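Long-range contacts in alpha-amylase G-6 (Bacillus halodurans, PDB 2C3G), which probably binds starch and related alpha-glucans through this family 26 carbohydrate-binding module, one part of a longer amylase: residues T8-K13 and W49-I54; P20-Y25 and P40-Y45; T27-D32 and G56-R61; L62-R67 and P78-D83. One frame throughout, in Å; residues are numbered along the deposited sequence.

Contact 1. Residues T8-K13 and W49-I54; sequences TIYFKK and WYTHTI. With CD (cadmium ion), chain D.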
# COMPACT_ATOMS: atom_id res chain seq x y z
N THR A 8 -3.30 4.08 6.25
CA THR A 8 -1.96 4.54 5.88
C THR A 8 -1.06 3.32 5.77
O THR A 8 -1.04 2.46 6.65
CB THR A 8 -1.37 5.53 6.91
OG1 THR A 8 -2.18 6.70 6.97
CG2 THR A 8 0.01 6.07 6.41
N ILE A 9 -0.34 3.23 4.67
CA ILE A 9 0.51 2.08 4.45
C ILE A 9 1.90 2.59 4.11
O ILE A 9 2.03 3.50 3.31
CB ILE A 9 -0.14 1.11 3.36
CG1 ILE A 9 -1.11 0.13 4.04
CG2 ILE A 9 0.87 0.15 2.76
CD1 ILE A 9 -2.44 0.64 4.29
N TYR A 10 2.91 2.03 4.77
CA TYR A 10 4.31 2.36 4.47
C TYR A 10 4.96 1.14 3.90
O TYR A 10 4.77 0.04 4.39
CB TYR A 10 5.10 2.79 5.70
CG TYR A 10 4.59 4.03 6.37
CD1 TYR A 10 5.21 5.26 6.17
CD2 TYR A 10 3.48 3.97 7.21
CE1 TYR A 10 4.74 6.41 6.80
CE2 TYR A 10 3.00 5.09 7.84
CZ TYR A 10 3.63 6.30 7.64
OH TYR A 10 3.14 7.40 8.26
N PHE A 11 5.74 1.35 2.85
CA PHE A 11 6.37 0.27 2.14
C PHE A 11 7.88 0.45 2.09
O PHE A 11 8.37 1.47 1.66
CB PHE A 11 5.79 0.24 0.73
CG PHE A 11 6.34 -0.85 -0.12
CD1 PHE A 11 6.46 -2.14 0.37
CD2 PHE A 11 6.73 -0.58 -1.41
CE1 PHE A 11 6.97 -3.16 -0.41
CE2 PHE A 11 7.26 -1.57 -2.20
CZ PHE A 11 7.38 -2.87 -1.69
N LYS A 12 8.62 -0.56 2.53
CA LYS A 12 10.06 -0.55 2.37
C LYS A 12 10.38 -1.15 1.02
O LYS A 12 10.33 -2.39 0.84
CB LYS A 12 10.77 -1.28 3.50
CG LYS A 12 12.24 -1.10 3.41
CD LYS A 12 12.85 -0.70 4.70
CE LYS A 12 13.83 -1.74 5.13
NZ LYS A 12 14.80 -1.18 6.13
N LYS A 13 10.66 -0.27 0.06
CA LYS A 13 10.82 -0.65 -1.34
C LYS A 13 12.15 -1.37 -1.55
O LYS A 13 13.19 -0.90 -1.09
CB LYS A 13 10.74 0.59 -2.25
CG LYS A 13 10.84 0.30 -3.74
CD LYS A 13 11.04 1.58 -4.59
CE LYS A 13 12.50 2.07 -4.66
NZ LYS A 13 13.49 1.04 -5.14
N TRP A 49 11.72 3.79 2.68
CA TRP A 49 10.28 3.82 3.00
C TRP A 49 9.47 4.76 2.09
O TRP A 49 9.84 5.89 1.85
CB TRP A 49 9.99 4.14 4.48
CG TRP A 49 10.43 3.07 5.48
CD1 TRP A 49 11.57 3.08 6.26
CD2 TRP A 49 9.73 1.86 5.82
NE1 TRP A 49 11.62 1.94 7.04
CE2 TRP A 49 10.51 1.17 6.78
CE3 TRP A 49 8.55 1.26 5.36
CZ2 TRP A 49 10.10 -0.06 7.34
CZ3 TRP A 49 8.15 0.05 5.90
CH2 TRP A 49 8.93 -0.60 6.87
N TYR A 50 8.34 4.27 1.62
CA TYR A 50 7.41 5.05 0.82
C TYR A 50 6.05 4.86 1.47
O TYR A 50 5.86 3.95 2.23
CB TYR A 50 7.43 4.53 -0.60
CG TYR A 50 8.69 4.88 -1.36
CD1 TYR A 50 8.69 5.91 -2.30
CD2 TYR A 50 9.90 4.18 -1.13
CE1 TYR A 50 9.84 6.24 -2.99
CE2 TYR A 50 11.05 4.52 -1.83
CZ TYR A 50 11.00 5.55 -2.75
OH TYR A 50 12.11 5.90 -3.45
N THR A 51 5.11 5.74 1.19
CA THR A 51 3.87 5.73 1.96
C THR A 51 2.72 6.24 1.14
O THR A 51 2.90 7.00 0.19
CB THR A 51 4.02 6.59 3.26
OG1 THR A 51 2.81 6.54 4.02
CG2 THR A 51 4.15 8.01 2.93
N HIS A 52 1.53 5.82 1.55
CA HIS A 52 0.30 6.31 0.95
C HIS A 52 -0.90 5.98 1.83
O HIS A 52 -0.98 4.90 2.44
CB HIS A 52 0.12 5.79 -0.50
CG HIS A 52 -1.21 6.13 -1.12
ND1 HIS A 52 -1.47 7.34 -1.73
CD2 HIS A 52 -2.36 5.42 -1.20
CE1 HIS A 52 -2.72 7.37 -2.15
NE2 HIS A 52 -3.28 6.21 -1.85
N THR A 53 -1.81 6.95 1.91
CA THR A 53 -3.03 6.87 2.71
C THR A 53 -4.25 6.74 1.76
O THR A 53 -4.47 7.57 0.88
CB THR A 53 -3.09 8.09 3.67
OG1 THR A 53 -1.96 8.06 4.56
CG2 THR A 53 -4.27 8.00 4.68
N ILE A 54 -4.98 5.63 1.92
CA ILE A 54 -6.31 5.45 1.34
C ILE A 54 -7.36 6.04 2.27
O ILE A 54 -7.61 5.51 3.34
CB ILE A 54 -6.61 3.96 1.12
CG1 ILE A 54 -5.39 3.26 0.49
CG2 ILE A 54 -7.90 3.80 0.32
CD1 ILE A 54 -5.48 1.70 0.38
CD CD D . -0.44 9.54 -1.69
O HOH W 1 13.73 0.49 8.71
O HOH W 2 -0.96 9.89 0.54
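Lys12 runs its aliphatic chain across one face of the Trp49 indole. Its CB stands 3.7 Å from the centroid of the six-membered ring, almost on the ring normal, in a CH-pi contact, while CD reaches the same face nearer the rim, 3.6 Å from Trp49 CE2. A bend at chi2 (131°) carries CD over the indole; the chain then leads NZ to a water that also accepts from Trp49 NE1. An alanine in place of Trp49 would probably leave the Lys12 methylenes without their flat support and that water without its indole donor. Next along the same face, Tyr10 and Thr51 lie side by side and point the same way, with Thr51 OG1 3.3 Å above the phenol plane and offset toward the rim. Beyond them the hydroxyls of Thr8 and Thr53 hydrogen-bond, OG1 to OG1, at 2.8 Å. On the reverse face Lys13 CB packs 3.9 Å from Tyr50 CD2, and His52 ND1 binds a cadmium ion at 2.4 Å. Backbone bonds pair Ile9 with His52 and Phe11 with Tyr50, the strands being antiparallel at 158°. Strands 6-12 and 49-55 are thus neighbours in the five-stranded mixed sheet, flanked by 86-88 and 43-46; Trp87 stacks on Tyr10, whereas Phe11 stacks on Phe64 of the other sheet.

Contact 2. Residues P20-Y25 and P40-Y45; sequences PHLYYY and PEMEHY. With CD (cadmium ion), chain E.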
# COMPACT_ATOMS: atom_id res chain seq x y z
N PRO A 20 7.46 3.16 -6.56
CA PRO A 20 6.47 2.27 -5.92
C PRO A 20 5.04 2.79 -6.00
O PRO A 20 4.80 3.98 -5.77
CB PRO A 20 6.92 2.23 -4.47
CG PRO A 20 7.52 3.61 -4.23
CD PRO A 20 8.14 4.02 -5.56
N HIS A 21 4.10 1.89 -6.32
CA HIS A 21 2.66 2.21 -6.38
C HIS A 21 1.81 1.28 -5.49
O HIS A 21 2.19 0.14 -5.20
CB HIS A 21 2.16 2.11 -7.82
CG HIS A 21 2.74 3.14 -8.72
ND1 HIS A 21 4.02 3.05 -9.23
CD2 HIS A 21 2.22 4.28 -9.22
CE1 HIS A 21 4.26 4.08 -10.01
NE2 HIS A 21 3.18 4.84 -10.02
N LEU A 22 0.65 1.76 -5.05
CA LEU A 22 -0.19 0.96 -4.17
C LEU A 22 -1.50 0.54 -4.85
O LEU A 22 -2.39 1.36 -5.05
CB LEU A 22 -0.49 1.68 -2.84
CG LEU A 22 -1.28 0.84 -1.82
CD1 LEU A 22 -0.43 -0.29 -1.24
CD2 LEU A 22 -1.94 1.68 -0.71
N TYR A 23 -1.60 -0.73 -5.20
CA TYR A 23 -2.83 -1.25 -5.78
C TYR A 23 -3.70 -1.89 -4.69
O TYR A 23 -3.21 -2.66 -3.87
CB TYR A 23 -2.52 -2.27 -6.90
CG TYR A 23 -3.77 -2.86 -7.50
CD1 TYR A 23 -4.65 -2.06 -8.23
CD2 TYR A 23 -4.10 -4.21 -7.30
CE1 TYR A 23 -5.81 -2.58 -8.75
CE2 TYR A 23 -5.26 -4.74 -7.84
CZ TYR A 23 -6.11 -3.92 -8.56
OH TYR A 23 -7.26 -4.42 -9.09
N TYR A 24 -4.99 -1.54 -4.71
CA TYR A 24 -5.96 -2.00 -3.70
C TYR A 24 -7.37 -2.15 -4.28
O TYR A 24 -7.81 -1.37 -5.13
CB TYR A 24 -6.01 -1.06 -2.48
CG TYR A 24 -6.42 0.35 -2.81
CD1 TYR A 24 -5.47 1.28 -3.24
CD2 TYR A 24 -7.75 0.77 -2.70
CE1 TYR A 24 -5.83 2.57 -3.56
CE2 TYR A 24 -8.13 2.07 -3.01
CZ TYR A 24 -7.15 2.97 -3.45
OH TYR A 24 -7.48 4.27 -3.76
N TYR A 25 -8.08 -3.16 -3.78
CA TYR A 25 -9.43 -3.47 -4.24
C TYR A 25 -10.29 -3.91 -3.04
O TYR A 25 -9.90 -3.71 -1.89
CB TYR A 25 -9.39 -4.52 -5.36
CG TYR A 25 -8.68 -5.80 -4.98
CD1 TYR A 25 -7.30 -5.88 -4.99
CD2 TYR A 25 -9.39 -6.94 -4.61
CE1 TYR A 25 -6.63 -7.02 -4.65
CE2 TYR A 25 -8.73 -8.12 -4.26
CZ TYR A 25 -7.35 -8.15 -4.28
OH TYR A 25 -6.64 -9.28 -3.94
N PRO A 40 -2.21 4.53 -7.32
CA PRO A 40 -1.53 5.73 -6.82
C PRO A 40 -0.06 5.49 -6.52
O PRO A 40 0.31 4.43 -6.01
CB PRO A 40 -2.26 6.04 -5.51
CG PRO A 40 -3.59 5.35 -5.62
CD PRO A 40 -3.30 4.11 -6.42
N GLU A 41 0.75 6.49 -6.84
CA GLU A 41 2.14 6.55 -6.41
C GLU A 41 2.23 6.56 -4.88
O GLU A 41 1.42 7.17 -4.20
CB GLU A 41 2.83 7.81 -6.97
CG GLU A 41 4.36 7.83 -6.87
CD GLU A 41 4.96 9.23 -7.04
OE1 GLU A 41 4.42 10.03 -7.86
OE2 GLU A 41 5.96 9.56 -6.35
N MET A 42 3.22 5.84 -4.38
CA MET A 42 3.57 5.91 -2.97
C MET A 42 4.61 6.98 -2.74
O MET A 42 5.75 6.84 -3.11
CB MET A 42 3.99 4.54 -2.46
CG MET A 42 2.83 3.57 -2.39
SD MET A 42 3.27 2.10 -1.53
CE MET A 42 2.99 2.61 0.12
N GLU A 43 4.19 8.10 -2.18
CA GLU A 43 5.09 9.22 -1.95
C GLU A 43 6.31 8.78 -1.12
O GLU A 43 6.20 7.86 -0.33
CB GLU A 43 4.32 10.39 -1.33
CG GLU A 43 2.83 10.11 -1.02
CD GLU A 43 2.56 10.33 0.46
OE1 GLU A 43 3.56 10.55 1.18
OE2 GLU A 43 1.39 10.33 0.92
N HIS A 44 7.48 9.37 -1.37
CA HIS A 44 8.67 9.00 -0.60
C HIS A 44 8.48 9.45 0.83
O HIS A 44 7.91 10.53 1.09
CB HIS A 44 9.95 9.58 -1.23
CG HIS A 44 11.20 9.27 -0.46
ND1 HIS A 44 11.91 10.23 0.24
CD2 HIS A 44 11.85 8.11 -0.25
CE1 HIS A 44 12.94 9.67 0.84
NE2 HIS A 44 12.93 8.38 0.56
N TYR A 45 8.91 8.62 1.78
CA TYR A 45 8.82 9.02 3.17
C TYR A 45 10.24 9.31 3.72
O TYR A 45 10.54 10.44 4.12
CB TYR A 45 8.06 7.98 4.00
CG TYR A 45 8.04 8.29 5.48
CD1 TYR A 45 7.35 9.38 5.98
CD2 TYR A 45 8.75 7.50 6.38
CE1 TYR A 45 7.34 9.67 7.37
CE2 TYR A 45 8.77 7.79 7.76
CZ TYR A 45 8.06 8.86 8.26
OH TYR A 45 8.09 9.13 9.62
CD CD E . 11.71 12.60 0.57
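Met42 and Leu22 meet because Met42 holds CG anti to its own carbonyl carbon (chi1 -69°), which sets that atom 3.8 Å from Leu22 CB. The same first torsion in His21 (chi1 -66°) swings the imidazole beside the backbone of Glu41, His21 CD2 lying 3.6 Å from Glu41 N. An alanine in place of His21 would probably open a gap beside the Glu41 backbone, since the ring flanking it is gone. The Tyr24 and Pro40 side chains cross at about a right angle, with Tyr24 CE1 4.1 Å from Pro40 CD. Pro40 CD also presses on Leu22 O at 3.2 Å, a carbonyl oxygen buried here that has no hydrogen-bonding partner in the model. Two backbone bonds flank a single bridge between His21 and Glu41: Met42 N to Pro20 O at 2.8 Å, nearly straight (169°), and Leu22 N to Pro40 O at 2.9 Å. Farther on, His44 ND1 binds a cadmium ion. The contact ties the outermost strand 20-28 of one sheet, which pairs with 59-66 through His21 and Lys65, to the approach of strand 43-46, outermost in the other sheet and bonded to 49-55.

Contact 3. Residues T27-D32 and G56-R61; sequences TNPKVD and GVESVR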
# COMPACT_ATOMS: atom_id res chain seq x y z
N THR A 27 -12.48 -2.63 -1.14
CA THR A 27 -12.51 -1.65 -0.08
C THR A 27 -13.81 -1.77 0.69
O THR A 27 -14.85 -2.12 0.12
CB THR A 27 -12.44 -0.23 -0.70
OG1 THR A 27 -13.46 -0.08 -1.70
CG2 THR A 27 -11.14 -0.02 -1.51
N ASN A 28 -13.76 -1.45 1.98
CA ASN A 28 -14.96 -1.39 2.80
C ASN A 28 -14.75 -0.29 3.86
O ASN A 28 -13.79 -0.35 4.63
CB ASN A 28 -15.25 -2.78 3.44
CG ASN A 28 -16.50 -2.79 4.34
OD1 ASN A 28 -17.37 -1.91 4.26
ND2 ASN A 28 -16.60 -3.80 5.22
N PRO A 29 -15.59 0.75 3.87
CA PRO A 29 -16.70 0.95 2.92
C PRO A 29 -16.25 1.14 1.49
O PRO A 29 -15.13 1.60 1.26
CB PRO A 29 -17.37 2.22 3.41
CG PRO A 29 -16.36 2.89 4.27
CD PRO A 29 -15.50 1.84 4.86
N LYS A 30 -17.12 0.79 0.56
CA LYS A 30 -16.77 0.78 -0.86
C LYS A 30 -16.50 2.20 -1.34
O LYS A 30 -17.27 3.12 -1.09
CB LYS A 30 -17.85 0.09 -1.71
CG LYS A 30 -17.34 -0.48 -3.04
CD LYS A 30 -16.51 -1.76 -2.87
CE LYS A 30 -16.61 -2.65 -4.11
NZ LYS A 30 -15.29 -3.18 -4.60
N VAL A 31 -15.39 2.33 -2.06
CA VAL A 31 -14.79 3.61 -2.41
C VAL A 31 -14.18 3.39 -3.78
O VAL A 31 -13.96 2.22 -4.16
CB VAL A 31 -13.76 3.98 -1.31
CG1 VAL A 31 -12.33 3.58 -1.69
CG2 VAL A 31 -13.89 5.40 -0.90
N ASP A 32 -13.95 4.47 -4.54
CA ASP A 32 -13.33 4.34 -5.86
C ASP A 32 -12.04 3.53 -5.74
O ASP A 32 -11.18 3.81 -4.90
CB ASP A 32 -13.07 5.72 -6.49
CG ASP A 32 -14.09 6.10 -7.59
OD1 ASP A 32 -15.13 5.40 -7.75
OD2 ASP A 32 -13.94 7.09 -8.34
N GLY A 56 -10.94 7.04 3.95
CA GLY A 56 -12.31 6.55 4.06
C GLY A 56 -12.54 5.06 4.21
O GLY A 56 -13.67 4.63 4.43
N VAL A 57 -11.46 4.29 4.10
CA VAL A 57 -11.48 2.82 4.13
C VAL A 57 -11.19 2.27 5.55
O VAL A 57 -10.34 2.79 6.24
CB VAL A 57 -10.45 2.30 3.09
CG1 VAL A 57 -9.01 2.42 3.60
CG2 VAL A 57 -10.73 0.92 2.70
N GLU A 58 -11.91 1.23 5.99
CA GLU A 58 -11.54 0.49 7.21
C GLU A 58 -10.81 -0.81 6.90
O GLU A 58 -10.02 -1.29 7.72
CB GLU A 58 -12.76 0.19 8.08
CG GLU A 58 -13.79 1.31 8.15
CD GLU A 58 -13.78 2.01 9.48
OE1 GLU A 58 -12.67 2.35 9.96
OE2 GLU A 58 -14.87 2.24 10.06
N SER A 59 -11.10 -1.40 5.74
CA SER A 59 -10.34 -2.55 5.26
C SER A 59 -10.19 -2.50 3.75
O SER A 59 -10.95 -1.81 3.09
CB SER A 59 -10.94 -3.88 5.76
OG SER A 59 -12.27 -4.07 5.34
N VAL A 60 -9.21 -3.23 3.23
CA VAL A 60 -8.74 -3.14 1.85
C VAL A 60 -8.01 -4.45 1.59
O VAL A 60 -7.69 -5.19 2.53
CB VAL A 60 -7.78 -1.92 1.68
CG1 VAL A 60 -6.34 -2.31 1.26
CG2 VAL A 60 -8.36 -0.88 0.80
N ARG A 61 -7.79 -4.74 0.30
CA ARG A 61 -6.92 -5.81 -0.14
C ARG A 61 -5.86 -5.13 -0.96
O ARG A 61 -6.20 -4.36 -1.84
CB ARG A 61 -7.70 -6.81 -1.01
CG ARG A 61 -7.86 -8.18 -0.40
CD ARG A 61 -9.29 -8.64 -0.34
NE ARG A 61 -9.39 -10.04 0.08
CZ ARG A 61 -10.19 -10.50 1.05
NH1 ARG A 61 -10.19 -11.78 1.35
NH2 ARG A 61 -10.97 -9.68 1.73
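Asn28 O accepts two backbone N-H groups from across the contact, Glu58 N at 2.8 Å and Ser59 N at 3.1 Å. Ser59 N lies in the carbonyl plane, whereas Glu58 N is tilted from it by 20°. Two successive residues facing one on the opposite strand make a classic beta bulge. The return bond runs from Asn28 N to Ser59 O at 3.0 Å, although the position of that oxygen is less sure. Thr27 keeps OG1 between its backbone N and carbonyl carbon (chi1 53°), where it accepts from Val31 N at 3.1 Å and also hydrogen-bonds Glu33. Its methyl, CG2, is turned instead to Val60 CG2, 3.7 Å away. Pro29, preceded by a cis peptide bond, brings CG to 3.2 Å from Gly56 O, while its CD rests on Glu58 CG at 3.7 Å. With its phi of 84°, Gly56 could not carry a CB without collision with the carbonyl oxygen of the residue before it. Lys30 and Glu33 form a salt bridge beside the turn. The contact closes one end of the pairing between strands 20-28 and 59-66; on its far side 59-66 is bonded to strand 71-82, Val60 with Arg82, which makes 59-66 the central strand of the three-stranded antiparallel sheet.

Contact 4. Residues L62-R67 and P78-D83; sequences LLFKDR and PGFFRD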
# COMPACT_ATOMS: atom_id res chain seq x y z
N LEU A 62 -4.59 -5.39 -0.68
CA LEU A 62 -3.53 -4.62 -1.37
C LEU A 62 -2.30 -5.37 -1.91
O LEU A 62 -1.88 -6.41 -1.41
CB LEU A 62 -3.11 -3.41 -0.51
CG LEU A 62 -2.33 -3.65 0.80
CD1 LEU A 62 -0.84 -3.84 0.52
CD2 LEU A 62 -2.57 -2.50 1.76
N LEU A 63 -1.73 -4.81 -2.97
CA LEU A 63 -0.43 -5.26 -3.46
C LEU A 63 0.45 -4.03 -3.71
O LEU A 63 -0.05 -2.98 -4.08
CB LEU A 63 -0.57 -6.06 -4.76
CG LEU A 63 -1.40 -7.35 -4.76
CD1 LEU A 63 -2.74 -7.12 -5.46
CD2 LEU A 63 -0.65 -8.47 -5.43
N PHE A 64 1.75 -4.20 -3.52
CA PHE A 64 2.75 -3.23 -3.96
C PHE A 64 3.20 -3.60 -5.37
O PHE A 64 3.22 -4.78 -5.73
CB PHE A 64 3.94 -3.22 -2.99
CG PHE A 64 3.53 -2.98 -1.57
CD1 PHE A 64 3.07 -1.73 -1.18
CD2 PHE A 64 3.56 -4.02 -0.64
CE1 PHE A 64 2.65 -1.50 0.14
CE2 PHE A 64 3.15 -3.80 0.69
CZ PHE A 64 2.70 -2.54 1.07
N LYS A 65 3.54 -2.58 -6.15
CA LYS A 65 4.05 -2.74 -7.51
C LYS A 65 4.90 -1.55 -7.93
O LYS A 65 4.78 -0.46 -7.37
CB LYS A 65 2.90 -2.92 -8.50
CG LYS A 65 1.94 -1.76 -8.62
CD LYS A 65 0.83 -2.06 -9.61
CE LYS A 65 1.34 -2.13 -11.03
NZ LYS A 65 1.55 -0.79 -11.60
N ASP A 66 5.77 -1.74 -8.92
CA ASP A 66 6.38 -0.57 -9.56
C ASP A 66 5.75 -0.30 -10.92
O ASP A 66 4.79 -0.97 -11.31
CB ASP A 66 7.93 -0.61 -9.58
CG ASP A 66 8.52 -1.80 -10.34
OD1 ASP A 66 7.85 -2.39 -11.22
OD2 ASP A 66 9.68 -2.20 -10.13
N ARG A 67 6.27 0.69 -11.64
CA ARG A 67 5.71 1.07 -12.94
C ARG A 67 6.15 0.10 -14.03
O ARG A 67 5.78 0.25 -15.19
CB ARG A 67 6.07 2.52 -13.31
CG ARG A 67 4.86 3.36 -13.71
CD ARG A 67 5.02 4.18 -15.00
NE ARG A 67 3.93 3.91 -15.95
CZ ARG A 67 3.96 4.18 -17.26
NH1 ARG A 67 5.03 4.74 -17.82
NH2 ARG A 67 2.91 3.87 -18.02
N PRO A 78 -3.01 -13.39 -4.17
CA PRO A 78 -4.03 -12.36 -3.93
C PRO A 78 -3.41 -11.25 -3.08
O PRO A 78 -2.35 -11.49 -2.49
CB PRO A 78 -5.10 -13.12 -3.14
CG PRO A 78 -4.30 -14.11 -2.31
CD PRO A 78 -3.11 -14.51 -3.20
N GLY A 79 -4.05 -10.09 -3.00
CA GLY A 79 -3.58 -8.98 -2.17
C GLY A 79 -3.36 -9.31 -0.69
O GLY A 79 -3.81 -10.34 -0.20
N PHE A 80 -2.63 -8.44 0.01
CA PHE A 80 -2.56 -8.52 1.48
C PHE A 80 -3.84 -7.90 2.01
O PHE A 80 -4.23 -6.84 1.56
CB PHE A 80 -1.39 -7.70 2.05
CG PHE A 80 -0.02 -8.28 1.82
CD1 PHE A 80 0.27 -9.60 2.15
CD2 PHE A 80 1.01 -7.48 1.32
CE1 PHE A 80 1.56 -10.13 1.94
CE2 PHE A 80 2.29 -7.99 1.12
CZ PHE A 80 2.57 -9.31 1.44
N PHE A 81 -4.50 -8.56 2.96
CA PHE A 81 -5.67 -7.95 3.60
C PHE A 81 -5.25 -7.09 4.78
O PHE A 81 -4.46 -7.55 5.61
CB PHE A 81 -6.72 -9.00 4.03
CG PHE A 81 -7.85 -8.41 4.85
CD1 PHE A 81 -8.91 -7.79 4.24
CD2 PHE A 81 -7.82 -8.46 6.25
CE1 PHE A 81 -9.93 -7.22 5.00
CE2 PHE A 81 -8.84 -7.89 7.01
CZ PHE A 81 -9.89 -7.28 6.38
N ARG A 82 -5.78 -5.86 4.82
CA ARG A 82 -5.61 -4.86 5.90
C ARG A 82 -6.87 -3.97 5.83
O ARG A 82 -7.37 -3.83 4.75
CB ARG A 82 -4.48 -3.91 5.49
CG ARG A 82 -3.08 -4.38 5.55
CD ARG A 82 -2.31 -3.70 6.65
NE ARG A 82 -1.76 -4.75 7.47
CZ ARG A 82 -1.27 -4.61 8.69
NH1 ARG A 82 -0.81 -5.70 9.28
NH2 ARG A 82 -1.22 -3.46 9.31
N ASP A 83 -7.44 -3.30 6.82
CA ASP A 83 -7.80 -3.58 8.22
C ASP A 83 -7.12 -2.76 9.34
O ASP A 83 -7.77 -2.44 10.32
CB ASP A 83 -8.20 -5.04 8.47
CG ASP A 83 -8.25 -5.41 9.94
OD1 ASP A 83 -9.36 -5.60 10.51
OD2 ASP A 83 -7.20 -5.58 10.59
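Leu62 and Phe80 face each other as an antiparallel hydrogen-bonded pair in the beta hairpin of strands 59-66 and 71-82, part of the beta-sandwich fold of this module. Leu62 N donates a hydrogen bond to Phe80 O at 2.7 Å, and Phe80 N donates one to Leu62 O at 2.6 Å, in the carbonyl plane and on a lone pair. The first torsion of Leu62 (chi1 70°) places CG between its backbone N and carbonyl carbon, 3.8 Å from Phe80 O. The two side chains cross obliquely, and Leu62 CD1 comes to 4.2 Å from Phe80 CD2. The same methyl stands 3.8 Å above the Phe64 ring plane, offset toward the rim, so Leu62 touches both aromatics. Those rings also meet each other: Phe64 CE2 lies at the edge of the Phe80 ring, 4.3 Å from its CE2. Leu63 CG packs on Gly79 CA at 3.8 Å, and a CB on Gly79 would clash with Leu62 N. Around this shell, Trp92 meets Phe80 edge-to-face while touching Leu62, Phe64 and Arg82, and Phe88 meets Phe80 with the ring planes at about 45°. Leu22 of strand 20-28 touches both Leu62 and Phe64. From the same strand Tyr25 OH hydrogen-bonds the N of Gly79, whose CA lies 3.2 Å from Leu62 O.

Overall arrangement
Contact 1 belongs to one sheet of the sandwich, contacts 3 and 4 to the other, and contact 2 joins the two at their edges. Contact 2 is nested along the chain inside the loop closed by contact 1; their centres are 7 Å apart, and Thr51 N probably hydrogen-bonds Glu43 O at 2.8 Å. Contacts 1 and 4 pack through the core, with Phe11 CE1 3.5 Å from Phe64 CD2. Contacts 3 and 4 share strand 59-66, their centres about 13 Å apart. Cadmium ions sit at His52 in contact 1 and at His44 in contact 2; further cadmium sites involve Asp15 with Asp48 and Asp89 with His93.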